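PDB 5EYB: DNA-binding protein reb1 from Schizosaccharomyces pombe, which binds specific DNA sites in the ribosomal RNA gene enhancer and promoter and upstream of many RNA polymerase II genes, and helps terminate RNA polymerase I transcription. Local coordinates for residues Lys184-His189 with Thr194-Lys199; His189-Thr194 with Asp209-Val214; Glu23-Asn28 with Ser54-Leu59. All coordinates share one frame; numbering follows the deposited sequence.

Starting from the N terminus, contact 3 comes first: Glu23-Asn28 on helix 16-32 meets Ser54-Leu59 on helix 51-63, closing a 25-residue loop within the Myb-associated domain at 14-81. It is complete well before the others begin, and its centre lies 43 to 47 Å from theirs. Contact 1 then closes the three-residue turn 190-192 between helix 176-189 and helix 193-199. Contact 2 starts from that turn and reaches helix 204-215, so the two cross along the chain and share His189 and Thr194. They also touch: Val186 of contact 1 packs on Trp193 and Trp211 of contact 2. Together they join three helices of the first Myb-type region, two of which reach the DNA.

Contact 1. Residues Lys184-His189 with Thr194-Lys199; sequences KNVVEH and TKIGRK. With nucleotides of chain B.
Helix 176-189 packs here against helix 193-199, the next helix in the chain, with Asn185, Val186 and His189 meeting Lys195, Ile196 and Lys199. The contact is apolar on the inside and lined with charged side chains at its border. The two segments run at 138° to each other, their axes 10.4 Å apart at the closest. Ile196 is the inner wedge: its CD1 rests 3.7 Å from the backbone O of Asn185 and 3.9 Å from CG2 of Val186, while CB of Asn185 leans on both CG1 and CG2 of the isoleucine.

His189 makes the outer layer. Its CG is turned opposite its own carbonyl carbon (chi1 -59°), which brings the ring up between two aliphatic chains. CG of Glu188 lies over the centre of one face; on the other, Lys195 places CD 4.3 Å from the ring centroid in a CH-pi contact, 25° off the normal. OD1 of Asn185 lies in the ring plane at the edge, and CE of Lys199 approaches obliquely, 3.4 Å from NE2 of His189. With the amines of Lys195 and Lys199 both nearby, a protonated ring would probably be disfavoured. Without the imidazole, as with an alanine here, the methylenes of Lys195 and Lys199 would probably lose the surface they lie on, leaving a gap at the border of the helix pair.

On its far side, helix 193-199 faces the DNA. Thr194 OG1 donates to OP2 of DA10 of chain B at 2.6 Å, and Thr194 N adds a weak bond of 3.1 Å to the same OP2, so one phosphate oxygen is gripped twice at the helix's first turn. Helix 176-189 thus packs on the first helix of the predicted helix-turn-helix, which meets the DNA phosphates, as in Myb-like domains.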
loop_
_atom_site.group_PDB
_atom_site.type_symbol
_atom_site.label_atom_id
_atom_site.label_comp_id
_atom_site.label_asym_id
_atom_site.label_seq_id
_atom_site.Cartn_x
_atom_site.Cartn_y
_atom_site.Cartn_z
ATOM N N LYS A 184 -8.004 -25.073 1.094
ATOM C CA LYS A 184 -7.941 -26.525 1.201
ATOM C C LYS A 184 -6.575 -27.069 0.801
ATOM O O LYS A 184 -6.112 -28.068 1.352
ATOM C CB LYS A 184 -9.039 -27.166 0.348
ATOM C CG LYS A 184 -10.434 -26.958 0.910
ATOM C CD LYS A 184 -11.497 -27.640 0.070
ATOM C CE LYS A 184 -11.707 -26.933 -1.257
ATOM N NZ LYS A 184 -12.980 -27.364 -1.903
ATOM N N ASN A 185 -5.934 -26.411 -0.157
ATOM C CA ASN A 185 -4.588 -26.796 -0.564
ATOM C C ASN A 185 -3.574 -26.535 0.544
ATOM O O ASN A 185 -2.650 -27.324 0.752
ATOM C CB ASN A 185 -4.182 -26.056 -1.837
ATOM C CG ASN A 185 -4.560 -26.813 -3.094
ATOM O OD1 ASN A 185 -4.324 -28.016 -3.199
ATOM N ND2 ASN A 185 -5.152 -26.114 -4.053
ATOM N N VAL A 186 -3.755 -25.427 1.255
ATOM C CA VAL A 186 -2.883 -25.099 2.375
ATOM C C VAL A 186 -3.135 -26.062 3.537
ATOM O O VAL A 186 -2.203 -26.455 4.242
ATOM C CB VAL A 186 -3.078 -23.638 2.837
ATOM C CG1 VAL A 186 -2.167 -23.311 4.004
ATOM C CG2 VAL A 186 -2.809 -22.684 1.683
ATOM N N VAL A 187 -4.391 -26.454 3.725
ATOM C CA VAL A 187 -4.726 -27.448 4.743
ATOM C C VAL A 187 -4.134 -28.804 4.363
ATOM O O VAL A 187 -3.689 -29.570 5.218
ATOM C CB VAL A 187 -6.251 -27.585 4.935
ATOM C CG1 VAL A 187 -6.568 -28.673 5.943
ATOM C CG2 VAL A 187 -6.852 -26.268 5.393
ATOM N N GLU A 188 -4.110 -29.083 3.066
ATOM C CA GLU A 188 -3.643 -30.374 2.583
ATOM C C GLU A 188 -2.123 -30.468 2.503
ATOM O O GLU A 188 -1.537 -31.465 2.924
ATOM C CB GLU A 188 -4.250 -30.675 1.210
ATOM C CG GLU A 188 -3.816 -32.001 0.616
ATOM C CD GLU A 188 -4.362 -33.201 1.377
ATOM O OE1 GLU A 188 -5.186 -33.013 2.298
ATOM O OE2 GLU A 188 -3.969 -34.339 1.044
ATOM N N HIS A 189 -1.486 -29.429 1.966
ATOM C CA HIS A 189 -0.071 -29.510 1.627
ATOM C C HIS A 189 0.827 -28.605 2.470
ATOM O O HIS A 189 2.047 -28.760 2.457
ATOM C CB HIS A 189 0.122 -29.187 0.144
ATOM C CG HIS A 189 -0.628 -30.102 -0.773
ATOM N ND1 HIS A 189 -0.388 -31.458 -0.833
ATOM C CD2 HIS A 189 -1.614 -29.856 -1.667
ATOM C CE1 HIS A 189 -1.193 -32.007 -1.724
ATOM N NE2 HIS A 189 -1.949 -31.057 -2.244
ATOM N N THR A 194 4.806 -23.177 -4.304
ATOM C CA THR A 194 5.205 -23.623 -5.633
ATOM C C THR A 194 4.386 -24.847 -6.044
ATOM O O THR A 194 3.888 -24.928 -7.170
ATOM C CB THR A 194 6.706 -23.956 -5.690
ATOM O OG1 THR A 194 7.465 -22.809 -5.291
ATOM C CG2 THR A 194 7.112 -24.354 -7.098
ATOM N N LYS A 195 4.250 -25.796 -5.122
ATOM C CA LYS A 195 3.426 -26.979 -5.349
ATOM C C LYS A 195 1.964 -26.590 -5.521
ATOM O O LYS A 195 1.288 -27.056 -6.440
ATOM C CB LYS A 195 3.578 -27.969 -4.193
ATOM C CG LYS A 195 2.634 -29.151 -4.246
ATOM C CD LYS A 195 2.741 -29.985 -2.982
ATOM C CE LYS A 195 3.730 -31.121 -3.145
ATOM N NZ LYS A 195 3.197 -32.158 -4.070
ATOM N N ILE A 196 1.485 -25.724 -4.631
ATOM C CA ILE A 196 0.107 -25.255 -4.674
ATOM C C ILE A 196 -0.142 -24.408 -5.916
ATOM O O ILE A 196 -1.138 -24.595 -6.618
ATOM C CB ILE A 196 -0.244 -24.442 -3.413
ATOM C CG1 ILE A 196 -0.322 -25.369 -2.198
ATOM C CG2 ILE A 196 -1.556 -23.699 -3.599
ATOM C CD1 ILE A 196 -0.728 -24.676 -0.922
ATOM N N GLY A 197 0.781 -23.491 -6.187
ATOM C CA GLY A 197 0.679 -22.611 -7.336
ATOM C C GLY A 197 0.479 -23.340 -8.650
ATOM O O GLY A 197 -0.340 -22.932 -9.475
ATOM N N ARG A 198 1.223 -24.424 -8.846
ATOM C CA ARG A 198 1.116 -25.207 -10.072
ATOM C C ARG A 198 -0.217 -25.933 -10.158
ATOM O O ARG A 198 -0.739 -26.154 -11.247
ATOM C CB ARG A 198 2.262 -26.213 -10.170
ATOM C CG ARG A 198 3.629 -25.569 -10.294
ATOM C CD ARG A 198 4.724 -26.603 -10.489
ATOM N NE ARG A 198 6.046 -25.999 -10.351
ATOM C CZ ARG A 198 6.705 -25.406 -11.340
ATOM N NH1 ARG A 198 6.171 -25.338 -12.553
ATOM N NH2 ARG A 198 7.903 -24.879 -11.116
ATOM N N LYS A 199 -0.766 -26.305 -9.007
ATOM C CA LYS A 199 -2.055 -26.983 -8.968
ATOM C C LYS A 199 -3.187 -26.027 -9.350
ATOM O O LYS A 199 -4.164 -26.432 -9.979
ATOM C CB LYS A 199 -2.306 -27.586 -7.579
ATOM C CG LYS A 199 -1.503 -28.854 -7.290
ATOM C CD LYS A 199 -1.576 -29.247 -5.819
ATOM C CE LYS A 199 -1.877 -30.733 -5.644
ATOM N NZ LYS A 199 -0.922 -31.610 -6.375
ATOM P P DA B 10 7.872 -23.099 -1.681
ATOM O OP1 DA B 10 7.196 -24.384 -1.387
ATOM O OP2 DA B 10 7.401 -22.255 -2.802
ATOM O "O5'" DA B 10 7.857 -22.213 -0.352
ATOM C "C5'" DA B 10 8.514 -22.673 0.816
ATOM C "C4'" DA B 10 8.867 -21.511 1.723
ATOM O "O4'" DA B 10 9.839 -20.661 1.065
ATOM C "C3'" DA B 10 7.692 -20.597 2.105
ATOM O "O3'" DA B 10 7.657 -20.428 3.523
ATOM C "C2'" DA B 10 8.010 -19.284 1.382
ATOM C "C1'" DA B 10 9.522 -19.322 1.347
ATOM N N9 DA B 10 10.105 -18.462 0.320
ATOM C C8 DA B 10 9.795 -18.435 -1.010
ATOM N N7 DA B 10 10.479 -17.549 -1.697
ATOM C C5 DA B 10 11.293 -16.954 -0.749
ATOM C C6 DA B 10 12.260 -15.932 -0.833
ATOM N N6 DA B 10 12.576 -15.307 -1.972
ATOM N N1 DA B 10 12.889 -15.577 0.305
ATOM C C2 DA B 10 12.567 -16.199 1.444
ATOM N N3 DA B 10 11.683 -17.171 1.646
ATOM C C4 DA B 10 11.073 -17.505 0.499
ATOM P P DT B 9 11.634 -23.987 -7.148
ATOM O OP1 DT B 9 11.032 -25.327 -7.329
ATOM O OP2 DT B 9 11.313 -22.906 -8.110
ATOM O "O5'" DT B 9 11.309 -23.484 -5.665
ATOM C "C5'" DT B 9 11.675 -24.297 -4.556
ATOM C "C4'" DT B 9 11.462 -23.567 -3.238
ATOM O "O4'" DT B 9 12.466 -22.539 -3.075
ATOM C "C3'" DT B 9 10.101 -22.873 -3.076
ATOM O "O3'" DT B 9 9.432 -23.396 -1.929
ATOM C "C2'" DT B 9 10.457 -21.386 -2.901
ATOM C "C1'" DT B 9 11.891 -21.457 -2.396
ATOM N N1 DT B 9 12.710 -20.227 -2.676
ATOM C C2 DT B 9 13.318 -19.573 -1.629
ATOM O O2 DT B 9 13.223 -19.932 -0.469
ATOM N N3 DT B 9 14.046 -18.473 -1.987
ATOM C C4 DT B 9 14.229 -17.968 -3.260
ATOM O O4 DT B 9 14.905 -16.970 -3.478
ATOM C C5 DT B 9 13.568 -18.698 -4.313
ATOM C C7 DT B 9 13.698 -18.241 -5.736
ATOM C C6 DT B 9 12.849 -19.783 -3.976
#

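Contact 2. Residues His189-Thr194 with Asp209-Val214. With nucleotides of chain B.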
loop_
_atom_site.group_PDB
_atom_site.type_symbol
_atom_site.label_atom_id
_atom_site.label_comp_id
_atom_site.label_asym_id
_atom_site.label_seq_id
_atom_site.Cartn_x
_atom_site.Cartn_y
_atom_site.Cartn_z
ATOM N N HIS A 189 -1.486 -29.429 1.966
ATOM C CA HIS A 189 -0.071 -29.510 1.627
ATOM C C HIS A 189 0.827 -28.605 2.470
ATOM O O HIS A 189 2.047 -28.760 2.457
ATOM C CB HIS A 189 0.122 -29.187 0.144
ATOM C CG HIS A 189 -0.628 -30.102 -0.773
ATOM N ND1 HIS A 189 -0.388 -31.458 -0.833
ATOM C CD2 HIS A 189 -1.614 -29.856 -1.667
ATOM C CE1 HIS A 189 -1.193 -32.007 -1.724
ATOM N NE2 HIS A 189 -1.949 -31.057 -2.244
ATOM N N GLY A 190 0.228 -27.668 3.200
ATOM C CA GLY A 190 0.997 -26.732 4.002
ATOM C C GLY A 190 1.394 -25.495 3.217
ATOM O O GLY A 190 0.810 -25.210 2.171
ATOM N N LYS A 191 2.390 -24.765 3.717
ATOM C CA LYS A 191 2.834 -23.517 3.095
ATOM C C LYS A 191 3.783 -23.773 1.930
ATOM O O LYS A 191 4.918 -23.291 1.930
ATOM C CB LYS A 191 3.529 -22.620 4.120
ATOM C CG LYS A 191 2.810 -22.500 5.445
ATOM C CD LYS A 191 1.635 -21.552 5.366
ATOM C CE LYS A 191 1.111 -21.260 6.759
ATOM N NZ LYS A 191 2.209 -20.822 7.674
ATOM N N CYS A 192 3.319 -24.536 0.946
ATOM C CA CYS A 192 4.144 -24.903 -0.195
ATOM C C CYS A 192 3.590 -24.262 -1.459
ATOM O O CYS A 192 2.847 -24.887 -2.214
ATOM C CB CYS A 192 4.212 -26.423 -0.332
ATOM S SG CYS A 192 4.849 -27.252 1.147
ATOM N N TRP A 193 3.966 -23.008 -1.682
ATOM C CA TRP A 193 3.304 -22.172 -2.675
ATOM C C TRP A 193 3.649 -22.557 -4.111
ATOM O O TRP A 193 2.876 -22.298 -5.028
ATOM C CB TRP A 193 3.649 -20.702 -2.424
ATOM C CG TRP A 193 3.498 -20.312 -0.980
ATOM C CD1 TRP A 193 4.490 -19.929 -0.124
ATOM C CD2 TRP A 193 2.283 -20.294 -0.221
ATOM N NE1 TRP A 193 3.967 -19.663 1.118
ATOM C CE2 TRP A 193 2.614 -19.880 1.085
ATOM C CE3 TRP A 193 0.949 -20.582 -0.521
ATOM C CZ2 TRP A 193 1.658 -19.747 2.089
ATOM C CZ3 TRP A 193 0.002 -20.449 0.476
ATOM C CH2 TRP A 193 0.361 -20.036 1.765
ATOM N N THR A 194 4.806 -23.177 -4.304
ATOM C CA THR A 194 5.205 -23.623 -5.633
ATOM C C THR A 194 4.386 -24.847 -6.044
ATOM O O THR A 194 3.888 -24.928 -7.170
ATOM C CB THR A 194 6.706 -23.956 -5.690
ATOM O OG1 THR A 194 7.465 -22.809 -5.291
ATOM C CG2 THR A 194 7.112 -24.354 -7.098
ATOM N N ASP A 209 0.343 -14.440 -1.051
ATOM C CA ASP A 209 -0.271 -13.154 -0.742
ATOM C C ASP A 209 -1.770 -13.302 -0.483
ATOM O O ASP A 209 -2.293 -12.739 0.482
ATOM C CB ASP A 209 -0.017 -12.148 -1.869
ATOM C CG ASP A 209 1.461 -11.824 -2.050
ATOM O OD1 ASP A 209 2.242 -11.993 -1.088
ATOM O OD2 ASP A 209 1.842 -11.394 -3.160
ATOM N N ARG A 210 -2.453 -14.071 -1.329
ATOM C CA ARG A 210 -3.879 -14.327 -1.138
ATOM C C ARG A 210 -4.144 -14.981 0.205
ATOM O O ARG A 210 -5.110 -14.646 0.885
ATOM C CB ARG A 210 -4.435 -15.209 -2.247
ATOM C CG ARG A 210 -5.484 -14.523 -3.086
ATOM C CD ARG A 210 -6.702 -14.112 -2.275
ATOM N NE ARG A 210 -7.386 -12.986 -2.906
ATOM C CZ ARG A 210 -8.623 -12.594 -2.618
ATOM N NH1 ARG A 210 -9.335 -13.246 -1.713
ATOM N NH2 ARG A 210 -9.151 -11.554 -3.247
ATOM N N TRP A 211 -3.280 -15.915 0.585
ATOM C CA TRP A 211 -3.417 -16.598 1.864
ATOM C C TRP A 211 -3.083 -15.676 3.038
ATOM O O TRP A 211 -3.915 -15.466 3.920
ATOM C CB TRP A 211 -2.531 -17.848 1.910
ATOM C CG TRP A 211 -2.510 -18.507 3.257
ATOM C CD1 TRP A 211 -1.563 -18.357 4.230
ATOM C CD2 TRP A 211 -3.489 -19.409 3.787
ATOM N NE1 TRP A 211 -1.890 -19.114 5.329
ATOM C CE2 TRP A 211 -3.066 -19.769 5.083
ATOM C CE3 TRP A 211 -4.678 -19.950 3.290
ATOM C CZ2 TRP A 211 -3.791 -20.644 5.886
ATOM C CZ3 TRP A 211 -5.397 -20.819 4.090
ATOM C CH2 TRP A 211 -4.951 -21.158 5.373
ATOM N N ARG A 212 -1.872 -15.124 3.040
ATOM C CA ARG A 212 -1.401 -14.308 4.158
ATOM C C ARG A 212 -2.276 -13.085 4.427
ATOM O O ARG A 212 -2.538 -12.746 5.580
ATOM C CB ARG A 212 0.038 -13.848 3.918
ATOM C CG ARG A 212 0.578 -12.947 5.027
ATOM C CD ARG A 212 1.924 -12.356 4.670
ATOM N NE ARG A 212 1.857 -11.544 3.460
ATOM C CZ ARG A 212 2.912 -10.974 2.885
ATOM N NH1 ARG A 212 4.119 -11.126 3.413
ATOM N NH2 ARG A 212 2.761 -10.254 1.779
ATOM N N ASP A 213 -2.730 -12.428 3.366
ATOM C CA ASP A 213 -3.409 -11.148 3.520
ATOM C C ASP A 213 -4.934 -11.219 3.423
ATOM O O ASP A 213 -5.612 -10.228 3.681
ATOM C CB ASP A 213 -2.880 -10.151 2.484
ATOM C CG ASP A 213 -1.445 -9.736 2.755
ATOM O OD1 ASP A 213 -1.098 -9.538 3.938
ATOM O OD2 ASP A 213 -0.661 -9.611 1.788
ATOM N N VAL A 214 -5.481 -12.372 3.052
ATOM C CA VAL A 214 -6.932 -12.486 2.920
ATOM C C VAL A 214 -7.512 -13.780 3.493
ATOM O O VAL A 214 -8.290 -13.751 4.447
ATOM C CB VAL A 214 -7.381 -12.388 1.446
ATOM C CG1 VAL A 214 -8.885 -12.584 1.349
ATOM C CG2 VAL A 214 -6.980 -11.052 0.837
ATOM P P DA B 10 7.872 -23.099 -1.681
ATOM O OP1 DA B 10 7.196 -24.384 -1.387
ATOM O OP2 DA B 10 7.401 -22.255 -2.802
ATOM O "O5'" DA B 10 7.857 -22.213 -0.352
ATOM C "C5'" DA B 10 8.514 -22.673 0.816
ATOM C "C4'" DA B 10 8.867 -21.511 1.723
ATOM O "O4'" DA B 10 9.839 -20.661 1.065
ATOM C "C3'" DA B 10 7.692 -20.597 2.105
ATOM O "O3'" DA B 10 7.657 -20.428 3.523
ATOM C "C2'" DA B 10 8.010 -19.284 1.382
ATOM C "C1'" DA B 10 9.522 -19.322 1.347
ATOM N N9 DA B 10 10.105 -18.462 0.320
ATOM C C8 DA B 10 9.795 -18.435 -1.010
ATOM N N7 DA B 10 10.479 -17.549 -1.697
ATOM C C5 DA B 10 11.293 -16.954 -0.749
ATOM C C6 DA B 10 12.260 -15.932 -0.833
ATOM N N6 DA B 10 12.576 -15.307 -1.972
ATOM N N1 DA B 10 12.889 -15.577 0.305
ATOM C C2 DA B 10 12.567 -16.199 1.444
ATOM N N3 DA B 10 11.683 -17.171 1.646
ATOM C C4 DA B 10 11.073 -17.505 0.499
ATOM P P DG B 13 9.772 -8.091 8.725
ATOM O OP1 DG B 13 10.796 -7.473 9.592
ATOM O OP2 DG B 13 8.426 -8.388 9.264
ATOM O "O5'" DG B 13 9.577 -7.200 7.410
ATOM C "C5'" DG B 13 10.667 -7.012 6.521
ATOM C "C4'" DG B 13 10.252 -6.184 5.320
ATOM O "O4'" DG B 13 9.559 -7.016 4.373
ATOM C "C3'" DG B 13 9.305 -5.023 5.628
ATOM O "O3'" DG B 13 10.002 -3.800 5.494
ATOM C "C2'" DG B 13 8.180 -5.149 4.582
ATOM C "C1'" DG B 13 8.718 -6.198 3.614
ATOM N N9 DG B 13 7.679 -7.033 3.021
ATOM C C8 DG B 13 6.970 -8.035 3.642
ATOM N N7 DG B 13 6.100 -8.613 2.865
ATOM C C5 DG B 13 6.240 -7.955 1.648
ATOM C C6 DG B 13 5.558 -8.149 0.423
ATOM O O6 DG B 13 4.667 -8.966 0.162
ATOM N N1 DG B 13 6.002 -7.272 -0.558
ATOM C C2 DG B 13 6.981 -6.326 -0.384
ATOM N N2 DG B 13 7.269 -5.575 -1.451
ATOM N N3 DG B 13 7.630 -6.131 0.758
ATOM C C4 DG B 13 7.208 -6.980 1.728
ATOM P P DA B 11 6.546 -19.502 4.230
ATOM O OP1 DA B 11 5.984 -20.294 5.343
ATOM O OP2 DA B 11 5.640 -18.921 3.218
ATOM O "O5'" DA B 11 7.402 -18.335 4.890
ATOM C "C5'" DA B 11 8.359 -18.650 5.881
ATOM C "C4'" DA B 11 9.131 -17.417 6.283
ATOM O "O4'" DA B 11 9.783 -16.869 5.112
ATOM C "C3'" DA B 11 8.274 -16.296 6.869
ATOM O "O3'" DA B 11 8.919 -15.718 7.988
ATOM C "C2'" DA B 11 8.142 -15.299 5.720
ATOM C "C1'" DA B 11 9.435 -15.509 4.950
ATOM N N9 DA B 11 9.291 -15.239 3.524
ATOM C C8 DA B 11 8.389 -15.802 2.668
ATOM N N7 DA B 11 8.483 -15.363 1.436
ATOM C C5 DA B 11 9.520 -14.451 1.488
ATOM C C6 DA B 11 10.116 -13.636 0.507
ATOM N N6 DA B 11 9.727 -13.617 -0.771
ATOM N N1 DA B 11 11.131 -12.838 0.893
ATOM C C2 DA B 11 11.518 -12.858 2.174
ATOM N N3 DA B 11 11.035 -13.578 3.182
ATOM C C4 DA B 11 10.029 -14.362 2.769
#
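Trp193 points the far corner of its indole at the base of the Trp211 side chain: CH2 of Trp193 comes within 3.5 Å of CD1 of Trp211 and also touches CG and CB, an oblique meeting of the two indoles with planes at 45° and ring centroids 5.3 Å apart. CG of Trp211 lies anti to its backbone N (chi1 173°), which carries the indole up past Trp193 toward Val186 of helix 176-189. Lys191 crosses Trp211 at about a right angle, its CE 4.0 Å from NE1 of Trp211, and its carbonyl carbon lies over one face of Trp193.

Elsewhere on its rim the Trp193 indole is polar: NE1 donates in the ring plane to OP2 of DA11 of chain B, 2.8 Å away and nearly straight at 171°, so the same indole fills the core and grips the DNA backbone.

Arg212, on helix 204-215 like Trp211, reads a base, as the recognition helix of a helix-turn-helix (predicted at 193-215) does. Its NH2 donates to O6 of DG13 of chain B at 2.8 Å and its NH1 to N7 of that guanine at 3.2 Å. Asp209 and Asp213 flank NH2 ionically, Asp213 also through a weak hydrogen bond, and probably steady the guanidinium. The phosphate bond is thus consistent with a sequence-independent grip, whereas an arginine reaching N7 and O6 usually recognises guanine.

Contact 3. Residues Glu23-Asn28 with Ser54-Leu59; sequences ERRMQN and SSLVKL
Arg25, whose CG packs on Leu56 and Leu59 across the contact, lays its NH2 over one face of the guanidinium of its neighbour Arg24, 3.6 Å above the plane and offset toward the rim. Beneath them is an antiparallel helix pair of the Myb-associated domain: the segments of helix 16-32 and helix 51-63 run at 152°, with axes 11.8 Å apart, and side chains alone bridge the space.

Leu56 is the shared partner, offering one methyl to each of two neighbours. CD1 meets CG of Arg25 at 3.9 Å. Bends at chi2 and chi3 (54° and 53°) fold the arginine chain, so that CG of Arg25, and not the guanidinium, meets the leucine. Leu59, one turn along, adds CD2 at 4.2 Å from CG of Arg25.

Deeper in, Met26 also packs on Leu76 of helix 69-79 and on Tyr80, while Val57 reaches Leu73, so a third helix closes the core below the pair. Leu56 extends the apolar layer to Phe29. Between the two segments the buried Met26 and Leu56 meet sulfur to methyl, SD of Met26 3.6 Å from CD2 of Leu56.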
loop_
_atom_site.group_PDB
_atom_site.type_symbol
_atom_site.label_atom_id
_atom_site.label_comp_id
_atom_site.label_asym_id
_atom_site.label_seq_id
_atom_site.Cartn_x
_atom_site.Cartn_y
_atom_site.Cartn_z
ATOM N N GLU A 23 4.425 11.360 -24.032
ATOM C CA GLU A 23 5.285 12.375 -24.625
ATOM C C GLU A 23 4.908 12.652 -26.077
ATOM O O GLU A 23 4.876 13.806 -26.505
ATOM C CB GLU A 23 6.752 11.948 -24.534
ATOM N N ARG A 24 4.618 11.593 -26.829
ATOM C CA ARG A 24 4.224 11.727 -28.231
ATOM C C ARG A 24 2.880 12.437 -28.357
ATOM O O ARG A 24 2.711 13.329 -29.187
ATOM C CB ARG A 24 4.152 10.355 -28.909
ATOM C CG ARG A 24 3.711 10.412 -30.368
ATOM C CD ARG A 24 3.197 9.064 -30.867
ATOM N NE ARG A 24 2.624 9.160 -32.209
ATOM C CZ ARG A 24 1.982 8.172 -32.827
ATOM N NH1 ARG A 24 1.823 7.001 -32.225
ATOM N NH2 ARG A 24 1.495 8.356 -34.046
ATOM N N ARG A 25 1.927 12.034 -27.523
ATOM C CA ARG A 25 0.595 12.620 -27.535
ATOM C C ARG A 25 0.652 14.083 -27.110
ATOM O O ARG A 25 -0.195 14.888 -27.494
ATOM C CB ARG A 25 -0.343 11.835 -26.615
ATOM C CG ARG A 25 -1.813 11.965 -26.968
ATOM C CD ARG A 25 -2.054 11.595 -28.419
ATOM N NE ARG A 25 -1.500 10.285 -28.744
ATOM C CZ ARG A 25 -1.360 9.820 -29.981
ATOM N NH1 ARG A 25 -1.732 10.563 -31.017
ATOM N NH2 ARG A 25 -0.844 8.615 -30.186
ATOM N N MET A 26 1.666 14.416 -26.319
ATOM C CA MET A 26 1.854 15.774 -25.834
ATOM C C MET A 26 2.536 16.651 -26.875
ATOM O O MET A 26 2.246 17.840 -26.983
ATOM C CB MET A 26 2.671 15.766 -24.545
ATOM C CG MET A 26 2.132 16.689 -23.479
ATOM S SD MET A 26 0.420 16.307 -23.081
ATOM C CE MET A 26 0.554 14.563 -22.734
ATOM N N GLN A 27 3.455 16.057 -27.631
ATOM C CA GLN A 27 4.122 16.769 -28.715
ATOM C C GLN A 27 3.120 17.124 -29.807
ATOM O O GLN A 27 3.163 18.216 -30.372
ATOM C CB GLN A 27 5.265 15.931 -29.294
ATOM N N ASN A 28 2.214 16.194 -30.095
ATOM C CA ASN A 28 1.184 16.411 -31.104
ATOM C C ASN A 28 0.159 17.433 -30.639
ATOM O O ASN A 28 -0.412 18.170 -31.442
ATOM C CB ASN A 28 0.493 15.092 -31.452
ATOM C CG ASN A 28 1.435 14.094 -32.096
ATOM O OD1 ASN A 28 2.333 14.466 -32.853
ATOM N ND2 ASN A 28 1.236 12.815 -31.796
ATOM N N SER A 54 -8.248 19.713 -21.380
ATOM C CA SER A 54 -9.292 18.925 -20.742
ATOM C C SER A 54 -9.747 17.802 -21.670
ATOM O O SER A 54 -9.970 16.675 -21.235
ATOM C CB SER A 54 -10.472 19.817 -20.357
ATOM O OG SER A 54 -11.507 19.070 -19.746
ATOM N N SER A 55 -9.877 18.122 -22.955
ATOM C CA SER A 55 -10.254 17.136 -23.962
ATOM C C SER A 55 -9.172 16.072 -24.123
ATOM O O SER A 55 -9.468 14.898 -24.353
ATOM C CB SER A 55 -10.521 17.814 -25.308
ATOM O OG SER A 55 -11.650 18.667 -25.240
ATOM N N LEU A 56 -7.919 16.494 -24.003
ATOM C CA LEU A 56 -6.781 15.597 -24.169
ATOM C C LEU A 56 -6.718 14.539 -23.073
ATOM O O LEU A 56 -6.452 13.370 -23.343
ATOM C CB LEU A 56 -5.480 16.397 -24.192
ATOM C CG LEU A 56 -4.186 15.586 -24.270
ATOM C CD1 LEU A 56 -4.124 14.797 -25.569
ATOM C CD2 LEU A 56 -2.989 16.505 -24.135
ATOM N N VAL A 57 -6.953 14.958 -21.834
ATOM C CA VAL A 57 -6.909 14.041 -20.704
ATOM C C VAL A 57 -8.003 12.986 -20.830
ATOM O O VAL A 57 -7.761 11.800 -20.603
ATOM C CB VAL A 57 -7.058 14.786 -19.364
ATOM C CG1 VAL A 57 -7.173 13.798 -18.207
ATOM C CG2 VAL A 57 -5.881 15.722 -19.149
ATOM N N LYS A 58 -9.202 13.428 -21.202
ATOM C CA LYS A 58 -10.319 12.525 -21.445
ATOM C C LYS A 58 -9.937 11.432 -22.439
ATOM O O LYS A 58 -10.333 10.275 -22.285
ATOM C CB LYS A 58 -11.534 13.303 -21.956
ATOM C CG LYS A 58 -12.704 13.334 -20.986
ATOM C CD LYS A 58 -13.870 14.139 -21.539
ATOM C CE LYS A 58 -13.528 15.616 -21.632
ATOM N NZ LYS A 58 -14.616 16.395 -22.285
ATOM N N LEU A 59 -9.162 11.809 -23.453
ATOM C CA LEU A 59 -8.659 10.860 -24.440
ATOM C C LEU A 59 -7.693 9.872 -23.796
ATOM O O LEU A 59 -7.792 8.663 -24.014
ATOM C CB LEU A 59 -7.975 11.601 -25.595
ATOM C CG LEU A 59 -7.271 10.786 -26.683
ATOM C CD1 LEU A 59 -7.479 11.447 -28.026
ATOM C CD2 LEU A 59 -5.780 10.651 -26.401
#